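Local coordinates for protein glycoside hydrolase, GH17 family (Formosa sp. Hel1_33_131, PDB 6FCG) that probably cleaves internal beta-1,3-glucosidic bonds of the algal polysaccharide laminarin, as an endo-laminarinase of glycoside hydrolase family 17, at residues Ile52-Tyr57 with Arg84-Tyr89; Met171-Ala176 with Asp220-Val225; Asp227-Ile232 with Ala289-Ser294; Ile303-Trp308 with Phe348-Phe353. All blocks are in the same frame, centred on the assembly; numbering follows the deposited sequence.

Contact 1: Ile52-Tyr57 with Arg84-Tyr89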
loop_
_atom_site.group_PDB
_atom_site.type_symbol
_atom_site.label_atom_id
_atom_site.label_comp_id
_atom_site.label_asym_id
_atom_site.label_seq_id
_atom_site.Cartn_x
_atom_site.Cartn_y
_atom_site.Cartn_z
ATOM N N ILE A 52 -34.841 -15.353 19.316
ATOM C CA ILE A 52 -34.109 -14.232 18.748
ATOM C C ILE A 52 -33.369 -13.480 19.852
ATOM O O ILE A 52 -33.862 -13.393 20.972
ATOM C CB ILE A 52 -35.074 -13.283 17.987
ATOM C CG1 ILE A 52 -34.344 -12.370 17.010
ATOM C CG2 ILE A 52 -35.899 -12.409 18.918
ATOM C CD1 ILE A 52 -34.981 -12.338 15.636
ATOM N N SER A 53 -32.227 -12.882 19.525
ATOM C CA SER A 53 -31.619 -11.865 20.388
ATOM C C SER A 53 -32.296 -10.500 20.136
ATOM O O SER A 53 -32.538 -10.126 18.958
ATOM C CB SER A 53 -30.111 -11.788 20.161
ATOM O OG SER A 53 -29.479 -12.951 20.659
ATOM N N TYR A 54 -32.608 -9.758 21.204
ATOM C CA TYR A 54 -33.380 -8.510 21.065
ATOM C C TYR A 54 -32.870 -7.322 21.874
ATOM O O TYR A 54 -32.531 -7.423 23.055
ATOM C CB TYR A 54 -34.865 -8.737 21.385
ATOM C CG TYR A 54 -35.678 -7.454 21.405
ATOM C CD1 TYR A 54 -36.120 -6.880 20.239
ATOM C CD2 TYR A 54 -35.936 -6.779 22.595
ATOM C CE1 TYR A 54 -36.832 -5.684 20.242
ATOM C CE2 TYR A 54 -36.642 -5.589 22.616
ATOM C CZ TYR A 54 -37.079 -5.045 21.435
ATOM O OH TYR A 54 -37.797 -3.877 21.479
ATOM N N GLY A 55 -32.831 -6.186 21.187
ATOM C CA GLY A 55 -32.710 -4.891 21.798
ATOM C C GLY A 55 -33.604 -3.945 21.028
ATOM O O GLY A 55 -33.733 -4.043 19.795
ATOM N N GLY A 56 -34.152 -2.960 21.732
ATOM C CA GLY A 56 -35.178 -2.048 21.222
ATOM C C GLY A 56 -34.737 -0.598 21.150
ATOM O O GLY A 56 -35.534 0.280 20.851
ATOM N N TYR A 57 -33.471 -0.358 21.435
ATOM C CA TYR A 57 -32.878 0.965 21.365
ATOM C C TYR A 57 -32.906 1.435 19.931
ATOM O O TYR A 57 -32.628 0.652 19.013
ATOM C CB TYR A 57 -31.432 0.923 21.839
ATOM C CG TYR A 57 -31.235 0.608 23.304
ATOM C CD1 TYR A 57 -31.364 1.595 24.279
ATOM C CD2 TYR A 57 -30.901 -0.674 23.723
ATOM C CE1 TYR A 57 -31.153 1.306 25.629
ATOM C CE2 TYR A 57 -30.706 -0.967 25.061
ATOM C CZ TYR A 57 -30.836 0.019 26.007
ATOM O OH TYR A 57 -30.592 -0.257 27.316
ATOM N N ARG A 84 -41.227 -16.430 19.648
ATOM C CA ARG A 84 -41.854 -16.632 20.962
ATOM C C ARG A 84 -40.936 -16.524 22.152
ATOM O O ARG A 84 -41.397 -16.557 23.295
ATOM C CB ARG A 84 -42.547 -18.004 20.999
ATOM C CG ARG A 84 -43.697 -18.184 20.006
ATOM C CD ARG A 84 -44.875 -17.269 20.345
ATOM N NE ARG A 84 -45.954 -17.382 19.373
ATOM C CZ ARG A 84 -46.120 -16.613 18.302
ATOM N NH1 ARG A 84 -45.280 -15.615 18.006
ATOM N NH2 ARG A 84 -47.157 -16.849 17.508
ATOM N N ILE A 85 -39.632 -16.444 21.932
ATOM C CA ILE A 85 -38.721 -16.221 23.058
ATOM C C ILE A 85 -37.623 -15.260 22.659
ATOM O O ILE A 85 -37.085 -15.332 21.551
ATOM C CB ILE A 85 -38.193 -17.552 23.661
ATOM C CG1 ILE A 85 -37.255 -17.268 24.811
ATOM C CG2 ILE A 85 -37.512 -18.418 22.604
ATOM C CD1 ILE A 85 -37.068 -18.450 25.728
ATOM N N LEU A 86 -37.347 -14.301 23.535
ATOM C CA LEU A 86 -36.259 -13.382 23.282
ATOM C C LEU A 86 -35.220 -13.386 24.385
ATOM O O LEU A 86 -35.437 -13.903 25.468
ATOM C CB LEU A 86 -36.735 -11.989 22.840
ATOM C CG LEU A 86 -37.838 -11.345 23.600
ATOM C CD1 LEU A 86 -37.291 -10.511 24.731
ATOM C CD2 LEU A 86 -38.628 -10.420 22.717
ATOM N N ARG A 87 -34.063 -12.842 24.029
ATOM C CA ARG A 87 -32.880 -12.776 24.850
ATOM C C ARG A 87 -32.446 -11.350 25.088
ATOM O O ARG A 87 -32.503 -10.506 24.200
ATOM C CB ARG A 87 -31.759 -13.419 24.078
ATOM C CG ARG A 87 -30.640 -13.838 24.946
ATOM C CD ARG A 87 -29.420 -14.231 24.156
ATOM N NE ARG A 87 -28.320 -14.056 25.080
ATOM C CZ ARG A 87 -27.054 -13.900 24.753
ATOM N NH1 ARG A 87 -26.649 -13.969 23.480
ATOM N NH2 ARG A 87 -26.185 -13.687 25.741
ATOM N N THR A 88 -31.905 -11.131 26.261
ATOM C CA THR A 88 -31.571 -9.816 26.783
ATOM C C THR A 88 -30.193 -9.871 27.456
ATOM O O THR A 88 -29.697 -10.977 27.773
ATOM C CB THR A 88 -32.724 -9.412 27.730
ATOM O OG1 THR A 88 -33.464 -8.333 27.130
ATOM C CG2 THR A 88 -32.249 -9.055 29.142
ATOM N N TYR A 89 -29.555 -8.721 27.659
ATOM C CA TYR A 89 -28.097 -8.729 28.005
ATOM C C TYR A 89 -27.705 -8.227 29.401
ATOM O O TYR A 89 -26.765 -8.753 30.011
ATOM C CB TYR A 89 -27.297 -7.996 26.920
ATOM C CG TYR A 89 -27.262 -8.792 25.648
ATOM C CD1 TYR A 89 -28.291 -8.687 24.720
ATOM C CD2 TYR A 89 -26.221 -9.685 25.384
ATOM C CE1 TYR A 89 -28.297 -9.466 23.569
ATOM C CE2 TYR A 89 -26.200 -10.442 24.224
ATOM C CZ TYR A 89 -27.239 -10.339 23.317
ATOM O OH TYR A 89 -27.235 -11.072 22.158
#
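The carbonyl oxygen I52 O is gripped twice by the adjacent strand. R87 N reaches I52 O in a weak hydrogen bond of 3.1 Å, bent to 132°, and L86 CA adds a CA-H...O contact of 3.3 Å to I52 O. I52 N gives to I85 O nearly along its C=O axis, whereas Y54 N meets R87 O in the carbonyl plane at 3.1 Å and a straighter 157°. This parallel pairing joins the first two strands of a TIM barrel, a beta-alpha-beta unit through helix 68-80. On one face, the I52 and L86 side chains cross obliquely, I52 CG2 lying 4.0 Å from L86 CB, and Y54 leads off to bond D74 through its hydroxyl. On the other face, the extended R87 chain sets CD 3.7 Å from S53 OG, an oxygen that bonds F348 O. Y89 CE2 lies over one guanidinium face, offset toward the rim. R87 salt-bridges E305, which Y89 OH also bonds, and R87 bonds N168. Such partners would probably favour the ionised form of the E305 carboxylate.

Contact 2: Met171-Ala176 with Asp220-Val225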
loop_
_atom_site.group_PDB
_atom_site.type_symbol
_atom_site.label_atom_id
_atom_site.label_comp_id
_atom_site.label_asym_id
_atom_site.label_seq_id
_atom_site.Cartn_x
_atom_site.Cartn_y
_atom_site.Cartn_z
ATOM N N MET A 171 -16.414 -15.151 29.850
ATOM C CA MET A 171 -15.245 -16.019 30.066
ATOM C C MET A 171 -14.274 -16.041 28.896
ATOM O O MET A 171 -13.140 -16.489 29.042
ATOM C CB MET A 171 -15.680 -17.469 30.330
ATOM C CG MET A 171 -16.451 -17.652 31.624
ATOM S SD MET A 171 -16.991 -19.354 31.943
ATOM C CE MET A 171 -18.203 -19.525 30.645
ATOM N N VAL A 172 -14.686 -15.535 27.751
ATOM C CA VAL A 172 -13.813 -15.597 26.579
ATOM C C VAL A 172 -12.600 -14.652 26.757
ATOM O O VAL A 172 -12.762 -13.477 27.099
ATOM C CB VAL A 172 -14.600 -15.305 25.270
ATOM C CG1 VAL A 172 -14.807 -13.801 25.016
ATOM C CG2 VAL A 172 -13.919 -15.940 24.078
ATOM N N LYS A 173 -11.402 -15.177 26.523
ATOM C CA LYS A 173 -10.155 -14.477 26.899
ATOM C C LYS A 173 -9.853 -13.219 26.059
ATOM O O LYS A 173 -9.073 -12.391 26.481
ATOM C CB LYS A 173 -8.965 -15.406 26.814
ATOM C CG LYS A 173 -9.092 -16.711 27.598
ATOM C CD LYS A 173 -9.176 -16.527 29.090
ATOM C CE LYS A 173 -9.066 -17.868 29.799
ATOM N NZ LYS A 173 -9.504 -17.701 31.215
ATOM N N TRP A 174 -10.479 -13.102 24.891
ATOM C CA TRP A 174 -10.389 -11.908 24.070
ATOM C C TRP A 174 -11.360 -10.773 24.419
ATOM O O TRP A 174 -11.252 -9.699 23.866
ATOM C CB TRP A 174 -10.468 -12.245 22.555
ATOM C CG TRP A 174 -11.601 -13.153 22.054
ATOM C CD1 TRP A 174 -11.473 -14.443 21.613
ATOM C CD2 TRP A 174 -13.008 -12.806 21.881
ATOM N NE1 TRP A 174 -12.708 -14.928 21.199
ATOM C CE2 TRP A 174 -13.654 -13.943 21.337
ATOM C CE3 TRP A 174 -13.778 -11.639 22.142
ATOM C CZ2 TRP A 174 -14.992 -13.955 21.071
ATOM C CZ3 TRP A 174 -15.110 -11.652 21.870
ATOM C CH2 TRP A 174 -15.715 -12.798 21.352
ATOM N N ALA A 175 -12.289 -10.986 25.337
ATOM C CA ALA A 175 -13.155 -9.909 25.789
ATOM C C ALA A 175 -12.401 -9.063 26.834
ATOM O O ALA A 175 -12.749 -9.034 28.035
ATOM C CB ALA A 175 -14.457 -10.465 26.357
ATOM N N ALA A 176 -11.430 -8.309 26.321
ATOM C CA ALA A 176 -10.427 -7.618 27.129
ATOM C C ALA A 176 -10.986 -6.637 28.122
ATOM O O ALA A 176 -10.396 -6.382 29.154
ATOM C CB ALA A 176 -9.427 -6.906 26.229
ATOM N N ASP A 220 -9.434 -23.760 22.105
ATOM C CA ASP A 220 -8.119 -23.866 22.744
ATOM C C ASP A 220 -8.256 -24.594 24.072
ATOM O O ASP A 220 -9.113 -24.234 24.874
ATOM C CB ASP A 220 -7.520 -22.451 22.948
ATOM C CG ASP A 220 -6.078 -22.456 23.472
ATOM O OD1 ASP A 220 -5.583 -23.442 24.078
ATOM O OD2 ASP A 220 -5.415 -21.435 23.251
ATOM N N PRO A 221 -7.422 -25.617 24.302
ATOM C CA PRO A 221 -7.544 -26.378 25.571
ATOM C C PRO A 221 -7.091 -25.638 26.849
ATOM O O PRO A 221 -7.292 -26.135 27.954
ATOM C CB PRO A 221 -6.710 -27.646 25.318
ATOM C CG PRO A 221 -5.787 -27.262 24.222
ATOM C CD PRO A 221 -6.534 -26.298 23.345
ATOM N N GLN A 222 -6.478 -24.480 26.692
ATOM C CA GLN A 222 -6.249 -23.556 27.799
ATOM C C GLN A 222 -7.477 -23.371 28.683
ATOM O O GLN A 222 -7.355 -23.151 29.895
ATOM C CB GLN A 222 -5.842 -22.211 27.204
ATOM C CG GLN A 222 -5.511 -21.135 28.199
ATOM C CD GLN A 222 -5.320 -19.773 27.544
ATOM O OE1 GLN A 222 -4.783 -19.676 26.434
ATOM N NE2 GLN A 222 -5.657 -18.712 28.269
ATOM N N TYR A 223 -8.652 -23.382 28.058
ATOM C CA TYR A 223 -9.931 -23.236 28.776
ATOM C C TYR A 223 -10.296 -24.486 29.610
ATOM O O TYR A 223 -11.053 -24.367 30.574
ATOM C CB TYR A 223 -11.077 -22.928 27.799
ATOM C CG TYR A 223 -11.071 -21.559 27.151
ATOM C CD1 TYR A 223 -11.682 -20.485 27.759
ATOM C CD2 TYR A 223 -10.457 -21.340 25.904
ATOM C CE1 TYR A 223 -11.678 -19.225 27.158
ATOM C CE2 TYR A 223 -10.472 -20.103 25.294
ATOM C CZ TYR A 223 -11.086 -19.047 25.920
ATOM O OH TYR A 223 -11.099 -17.820 25.328
ATOM N N HIS A 224 -9.726 -25.657 29.292
ATOM C CA HIS A 224 -10.079 -26.912 29.989
ATOM C C HIS A 224 -9.567 -27.016 31.427
ATOM O O HIS A 224 -8.686 -27.816 31.707
ATOM C CB HIS A 224 -9.584 -28.135 29.217
ATOM C CG HIS A 224 -10.120 -28.229 27.833
ATOM N ND1 HIS A 224 -9.561 -29.053 26.878
ATOM C CD2 HIS A 224 -11.121 -27.556 27.218
ATOM C CE1 HIS A 224 -10.226 -28.912 25.743
ATOM N NE2 HIS A 224 -11.178 -28.007 25.922
ATOM N N VAL A 225 -10.167 -26.257 32.335
ATOM C CA VAL A 225 -9.761 -26.210 33.739
ATOM C C VAL A 225 -10.876 -26.822 34.598
ATOM O O VAL A 225 -12.030 -26.976 34.155
ATOM C CB VAL A 225 -9.353 -24.770 34.192
ATOM C CG1 VAL A 225 -8.259 -24.209 33.283
ATOM C CG2 VAL A 225 -10.518 -23.791 34.208
#
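Two neighbouring loops on the C-terminal side of the barrel strands meet here: the type I turn V172-A175, after strand 161-168, and the short 3-10 segment 221-223, which follows strand 206-212 and helix 214-218. Their main link is a single, nearly linear hydrogen bond, K173 N to Y223 OH, 2.9 Å long at 175°. With its CG anti to the carbonyl carbon (chi1 -70°), the Y223 side chain carries its hydroxyl across to the turn. K173 CG, anti to the carbonyl carbon, sits 3.2 Å from Y223 OH; the bend at chi2 (-65°) then turns the rest of the chain so that K173 CE approaches Q222 NE2 tip to tip at 3.8 Å. V172 CG2 flanks the hydroxyl, 3.6 Å from Y223 OH, and M171 O lies at the ring edge, in its plane. Behind the tyrosine, an Asx turn braces the backbone: Q222 N donates to D220 OD1 from above the carboxylate plane, at 3.0 Å. An alanine in place of Y223 would probably cost K173 N its acceptor and the two loops most of their shared surface. The Q222 side chain is about 5 Å from a bound calcium ion and packs on P221 of a neighbouring subunit. Loop-to-loop bracing of this kind, between the segments following strands four and five, belongs to the C-terminal rim of a TIM barrel.

Contact 3: Asp227-Ile232 with Ala289-Ser294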
loop_
_atom_site.group_PDB
_atom_site.type_symbol
_atom_site.label_atom_id
_atom_site.label_comp_id
_atom_site.label_asym_id
_atom_site.label_seq_id
_atom_site.Cartn_x
_atom_site.Cartn_y
_atom_site.Cartn_z
ATOM N N ASP A 227 -12.608 -25.603 37.108
ATOM C CA ASP A 227 -13.779 -24.727 37.311
ATOM C C ASP A 227 -14.791 -24.758 36.162
ATOM O O ASP A 227 -15.987 -24.689 36.407
ATOM C CB ASP A 227 -13.368 -23.297 37.646
ATOM C CG ASP A 227 -12.798 -23.162 39.060
ATOM O OD1 ASP A 227 -13.222 -23.909 39.965
ATOM O OD2 ASP A 227 -11.919 -22.308 39.279
ATOM N N LEU A 228 -14.322 -24.916 34.928
ATOM C CA LEU A 228 -15.213 -25.071 33.770
ATOM C C LEU A 228 -15.987 -26.363 33.814
ATOM O O LEU A 228 -17.154 -26.382 33.488
ATOM C CB LEU A 228 -14.448 -25.009 32.443
ATOM C CG LEU A 228 -15.273 -25.300 31.189
ATOM C CD1 LEU A 228 -16.381 -24.279 30.998
ATOM C CD2 LEU A 228 -14.393 -25.296 29.953
ATOM N N THR A 229 -15.328 -27.453 34.184
ATOM C CA THR A 229 -16.025 -28.747 34.341
ATOM C C THR A 229 -17.182 -28.604 35.355
ATOM O O THR A 229 -18.283 -29.066 35.079
ATOM C CB THR A 229 -15.050 -29.907 34.699
ATOM O OG1 THR A 229 -14.171 -30.143 33.585
ATOM C CG2 THR A 229 -15.789 -31.186 35.008
ATOM N N LYS A 230 -16.931 -27.953 36.484
ATOM C CA LYS A 230 -17.948 -27.755 37.511
ATOM C C LYS A 230 -19.084 -26.866 37.016
ATOM O O LYS A 230 -20.249 -27.102 37.375
ATOM C CB LYS A 230 -17.364 -27.139 38.797
ATOM C CG LYS A 230 -16.306 -27.996 39.468
ATOM C CD LYS A 230 -16.126 -27.670 40.936
ATOM C CE LYS A 230 -14.840 -28.313 41.414
ATOM N NZ LYS A 230 -13.865 -27.281 41.711
ATOM N N LEU A 231 -18.745 -25.848 36.218
ATOM C CA LEU A 231 -19.749 -24.988 35.622
ATOM C C LEU A 231 -20.649 -25.742 34.660
ATOM O O LEU A 231 -21.862 -25.567 34.669
ATOM C CB LEU A 231 -19.091 -23.823 34.880
ATOM C CG LEU A 231 -20.052 -22.865 34.166
ATOM C CD1 LEU A 231 -20.957 -22.154 35.157
ATOM C CD2 LEU A 231 -19.263 -21.853 33.374
ATOM N N ILE A 232 -20.047 -26.584 33.829
ATOM C CA ILE A 232 -20.806 -27.441 32.922
ATOM C C ILE A 232 -21.755 -28.372 33.690
ATOM O O ILE A 232 -22.854 -28.613 33.209
ATOM C CB ILE A 232 -19.886 -28.239 31.986
ATOM C CG1 ILE A 232 -19.222 -27.290 30.987
ATOM C CG2 ILE A 232 -20.656 -29.304 31.222
ATOM C CD1 ILE A 232 -17.947 -27.822 30.383
ATOM N N ALA A 289 -20.133 -30.022 22.088
ATOM C CA ALA A 289 -20.774 -31.305 22.402
ATOM C C ALA A 289 -19.762 -32.437 22.635
ATOM O O ALA A 289 -19.932 -33.225 23.550
ATOM C CB ALA A 289 -21.764 -31.711 21.309
ATOM N N SER A 290 -18.721 -32.499 21.808
ATOM C CA SER A 290 -17.612 -33.450 21.993
ATOM C C SER A 290 -16.869 -33.268 23.293
ATOM O O SER A 290 -16.502 -34.246 23.952
ATOM C CB SER A 290 -16.606 -33.336 20.865
ATOM O OG SER A 290 -17.152 -33.891 19.705
ATOM N N TYR A 291 -16.637 -32.020 23.665
ATOM C CA TYR A 291 -15.918 -31.753 24.899
ATOM C C TYR A 291 -16.693 -32.233 26.133
ATOM O O TYR A 291 -16.100 -32.867 27.015
ATOM C CB TYR A 291 -15.508 -30.267 25.038
ATOM C CG TYR A 291 -14.674 -30.066 26.287
ATOM C CD1 TYR A 291 -13.417 -30.663 26.402
ATOM C CD2 TYR A 291 -15.157 -29.340 27.359
ATOM C CE1 TYR A 291 -12.665 -30.518 27.552
ATOM C CE2 TYR A 291 -14.413 -29.190 28.507
ATOM C CZ TYR A 291 -13.170 -29.784 28.601
ATOM O OH TYR A 291 -12.452 -29.635 29.753
ATOM N N ILE A 292 -17.995 -31.961 26.190
ATOM C CA ILE A 292 -18.795 -32.341 27.376
ATOM C C ILE A 292 -18.956 -33.865 27.408
ATOM O O ILE A 292 -18.867 -34.467 28.469
ATOM C CB ILE A 292 -20.127 -31.561 27.591
ATOM C CG1 ILE A 292 -21.217 -32.024 26.605
ATOM C CG2 ILE A 292 -19.858 -30.035 27.595
ATOM C CD1 ILE A 292 -22.461 -31.161 26.490
ATOM N N LYS A 293 -19.087 -34.493 26.238
ATOM C CA LYS A 293 -19.101 -35.956 26.144
ATOM C C LYS A 293 -17.818 -36.564 26.720
ATOM O O LYS A 293 -17.888 -37.527 27.465
ATOM C CB LYS A 293 -19.295 -36.427 24.696
ATOM C CG LYS A 293 -19.659 -37.900 24.595
ATOM C CD LYS A 293 -19.715 -38.381 23.152
ATOM C CE LYS A 293 -20.352 -39.763 23.081
ATOM N NZ LYS A 293 -20.208 -40.360 21.727
ATOM N N SER A 294 -16.666 -35.970 26.409
ATOM C CA SER A 294 -15.368 -36.421 26.956
ATOM C C SER A 294 -15.275 -36.295 28.485
ATOM O O SER A 294 -14.547 -37.028 29.104
ATOM C CB SER A 294 -14.197 -35.672 26.296
ATOM O OG SER A 294 -13.889 -34.455 26.971
#
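Helical segments 227-232 and 289-294 run nearly perpendicular, 96° apart, their axes 11.4 Å apart at closest approach, and touch through a few side chains turned at different angles to one another. Y291 has CG anti to its backbone N (chi1 -176°), which sends the ring toward helix 226-234. There L228 meets it tip to tip, CD2 standing 4.2 Å from Y291 CE2, while I232 CD1 comes in at the ring edge, near its plane. I232 and I292 instead cross obliquely. The I292 CG1 branch takes the crowded position between backbone N and carbonyl carbon (chi1 75°), and its CG2 is left to meet I232 CG2 at 3.8 Å. Within its own helix, Y291 O accepts from S294 OG at 2.7 Å, in the carbonyl plane and on a lone pair. The tyrosine ring also stacks with H224, and W216 packs against both L228 and I232. No hydrogen bond crosses between the two segments, so their cohesion here rests on apolar contact, which is not directional and depends on how methyl groups and ring fit together.

Contact 4: Ile303-Trp308 with Phe348-Phe353; sequences IGETGW and FYFEAF
Y349 CG lies anti to the backbone N (chi1 179°) and F350 CG roughly so (chi1 -158°), torsions that lay one ring beneath T306 O and the other alongside E305. The setting is the closure of the TIM barrel: its seventh strand, 301-305, and the residues that follow are met in parallel by residues 348-350, which, though not a regular strand, probably take the place of the eighth. F348 N donates to I303 O, 2.9 Å away and nearly along the C=O axis. F350 N reaches T306 O at 2.7 Å, from above the carbonyl plane. The same T306 O stands 3.4 Å above one face of Y349, offset toward the rim. E305 and F350 run side by side, E305 CG 3.8 Å from F350 CD1, with carboxylate and ring planes 32° apart; E305 OE1 bonds Y243 OH. An alanine in place of Y349 would probably deprive W308 N of its weak bond to the hydroxyl and uncover T306 O. G307 CA touches F350 O at 3.4 Å, and a cis peptide bond follows between F350 and E351.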
loop_
_atom_site.group_PDB
_atom_site.type_symbol
_atom_site.label_atom_id
_atom_site.label_comp_id
_atom_site.label_asym_id
_atom_site.label_seq_id
_atom_site.Cartn_x
_atom_site.Cartn_y
_atom_site.Cartn_z
ATOM N N ILE A 303 -27.970 -22.589 20.771
ATOM C CA ILE A 303 -27.222 -21.471 20.214
ATOM C C ILE A 303 -27.756 -20.175 20.798
ATOM O O ILE A 303 -28.840 -19.717 20.466
ATOM C CB ILE A 303 -27.245 -21.454 18.674
ATOM C CG1 ILE A 303 -26.752 -22.810 18.116
ATOM C CG2 ILE A 303 -26.382 -20.316 18.130
ATOM C CD1 ILE A 303 -25.382 -23.265 18.609
ATOM N N GLY A 304 -26.951 -19.578 21.658
ATOM C CA GLY A 304 -27.280 -18.309 22.276
ATOM C C GLY A 304 -27.015 -17.079 21.423
ATOM O O GLY A 304 -27.557 -16.006 21.718
ATOM N N GLU A 305 -26.132 -17.194 20.435
ATOM C CA GLU A 305 -25.829 -16.058 19.599
ATOM C C GLU A 305 -25.119 -16.490 18.322
ATOM O O GLU A 305 -24.112 -17.167 18.361
ATOM C CB GLU A 305 -25.022 -14.986 20.368
ATOM C CG GLU A 305 -25.334 -13.541 19.947
ATOM C CD GLU A 305 -24.458 -12.503 20.646
ATOM O OE1 GLU A 305 -23.592 -11.883 19.959
ATOM O OE2 GLU A 305 -24.598 -12.302 21.884
ATOM N N THR A 306 -25.676 -16.083 17.194
ATOM C CA THR A 306 -24.956 -16.057 15.925
ATOM C C THR A 306 -25.677 -15.078 14.997
ATOM O O THR A 306 -26.861 -14.819 15.178
ATOM C CB THR A 306 -24.842 -17.442 15.277
ATOM O OG1 THR A 306 -23.935 -17.369 14.172
ATOM C CG2 THR A 306 -26.201 -17.943 14.772
ATOM N N GLY A 307 -24.969 -14.556 14.011
ATOM C CA GLY A 307 -25.522 -13.549 13.127
ATOM C C GLY A 307 -24.593 -13.165 11.992
ATOM O O GLY A 307 -23.421 -13.493 12.000
ATOM N N TRP A 308 -25.142 -12.470 11.006
ATOM C CA TRP A 308 -24.412 -12.079 9.806
ATOM C C TRP A 308 -24.896 -10.694 9.344
ATOM O O TRP A 308 -26.006 -10.558 8.867
ATOM C CB TRP A 308 -24.667 -13.132 8.728
ATOM C CG TRP A 308 -23.748 -13.105 7.598
ATOM C CD1 TRP A 308 -23.719 -12.180 6.581
ATOM C CD2 TRP A 308 -22.723 -14.041 7.314
ATOM N NE1 TRP A 308 -22.732 -12.491 5.688
ATOM C CE2 TRP A 308 -22.091 -13.621 6.121
ATOM C CE3 TRP A 308 -22.261 -15.185 7.950
ATOM C CZ2 TRP A 308 -21.037 -14.314 5.549
ATOM C CZ3 TRP A 308 -21.209 -15.874 7.392
ATOM C CH2 TRP A 308 -20.607 -15.438 6.197
ATOM N N PHE A 348 -31.009 -18.081 19.331
ATOM C CA PHE A 348 -31.328 -16.696 19.638
ATOM C C PHE A 348 -30.570 -15.853 18.630
ATOM O O PHE A 348 -29.546 -15.270 18.941
ATOM C CB PHE A 348 -30.941 -16.370 21.074
ATOM C CG PHE A 348 -31.814 -17.058 22.112
ATOM C CD1 PHE A 348 -31.596 -18.384 22.469
ATOM C CD2 PHE A 348 -32.863 -16.377 22.715
ATOM C CE1 PHE A 348 -32.409 -18.998 23.398
ATOM C CE2 PHE A 348 -33.660 -16.984 23.650
ATOM C CZ PHE A 348 -33.435 -18.299 24.002
ATOM N N TYR A 349 -31.099 -15.765 17.414
ATOM C CA TYR A 349 -30.351 -15.248 16.297
ATOM C C TYR A 349 -30.088 -13.752 16.539
ATOM O O TYR A 349 -30.965 -13.018 17.052
ATOM C CB TYR A 349 -31.105 -15.511 14.973
ATOM C CG TYR A 349 -30.355 -14.952 13.769
ATOM C CD1 TYR A 349 -29.422 -15.700 13.131
ATOM C CD2 TYR A 349 -30.600 -13.671 13.304
ATOM C CE1 TYR A 349 -28.724 -15.206 12.066
ATOM C CE2 TYR A 349 -29.903 -13.159 12.245
ATOM C CZ TYR A 349 -28.972 -13.950 11.621
ATOM O OH TYR A 349 -28.270 -13.471 10.543
ATOM N N PHE A 350 -28.900 -13.296 16.159
ATOM C CA PHE A 350 -28.522 -11.901 16.335
ATOM C C PHE A 350 -28.670 -11.104 15.028
ATOM O O PHE A 350 -27.899 -11.337 14.064
ATOM C CB PHE A 350 -27.098 -11.788 16.861
ATOM C CG PHE A 350 -26.850 -10.498 17.543
ATOM C CD1 PHE A 350 -27.181 -10.350 18.871
ATOM C CD2 PHE A 350 -26.398 -9.397 16.842
ATOM C CE1 PHE A 350 -27.044 -9.136 19.517
ATOM C CE2 PHE A 350 -26.254 -8.167 17.485
ATOM C CZ PHE A 350 -26.586 -8.042 18.835
ATOM N N GLU A 351 -29.639 -10.182 14.920
ATOM C CA GLU A 351 -30.565 -9.745 15.983
ATOM C C GLU A 351 -31.897 -9.302 15.337
ATOM O O GLU A 351 -32.018 -9.285 14.106
ATOM C CB GLU A 351 -29.947 -8.674 16.918
ATOM C CG GLU A 351 -29.891 -7.256 16.392
ATOM C CD GLU A 351 -29.380 -6.192 17.334
ATOM O OE1 GLU A 351 -29.985 -5.888 18.383
ATOM O OE2 GLU A 351 -28.361 -5.613 16.928
ATOM N N ALA A 352 -32.883 -8.940 16.141
ATOM C CA ALA A 352 -34.172 -8.519 15.588
ATOM C C ALA A 352 -34.068 -7.234 14.773
ATOM O O ALA A 352 -34.402 -7.231 13.579
ATOM C CB ALA A 352 -35.214 -8.364 16.675
ATOM N N PHE A 353 -33.583 -6.176 15.411
ATOM C CA PHE A 353 -33.485 -4.830 14.804
ATOM C C PHE A 353 -32.053 -4.290 14.856
ATOM O O PHE A 353 -31.346 -4.464 15.819
ATOM C CB PHE A 353 -34.399 -3.836 15.541
ATOM C CG PHE A 353 -35.867 -4.202 15.522
ATOM C CD1 PHE A 353 -36.693 -3.757 14.505
ATOM C CD2 PHE A 353 -36.411 -5.012 16.509
ATOM C CE1 PHE A 353 -38.018 -4.108 14.462
ATOM C CE2 PHE A 353 -37.760 -5.367 16.474
ATOM C CZ PHE A 353 -38.559 -4.920 15.453
#

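Along the chain the four contacts come in series, 1 to 4, each closing before the next opens. Contacts 1 and 4 lie near the centre of the chain, their own centres about 9 Å apart, and share the parallel barrel sheet: S53 N is 2.8 Å from Y349 O, a probable hydrogen bond where the first strand meets the closing segment. Contacts 2 and 3 form a peripheral pair, about 14 Å apart between centres, touching where H224 meets Y291. Contact 2 stands about 22 Å and contact 3 about 24 Å from contact 4, centre to centre, although helix 266-294 precedes strand 301-305. Contacts 1 and 4 thus join the first strand, its neighbour and the closing segment of the barrel, while contacts 2 and 3 brace loops and helices at its periphery.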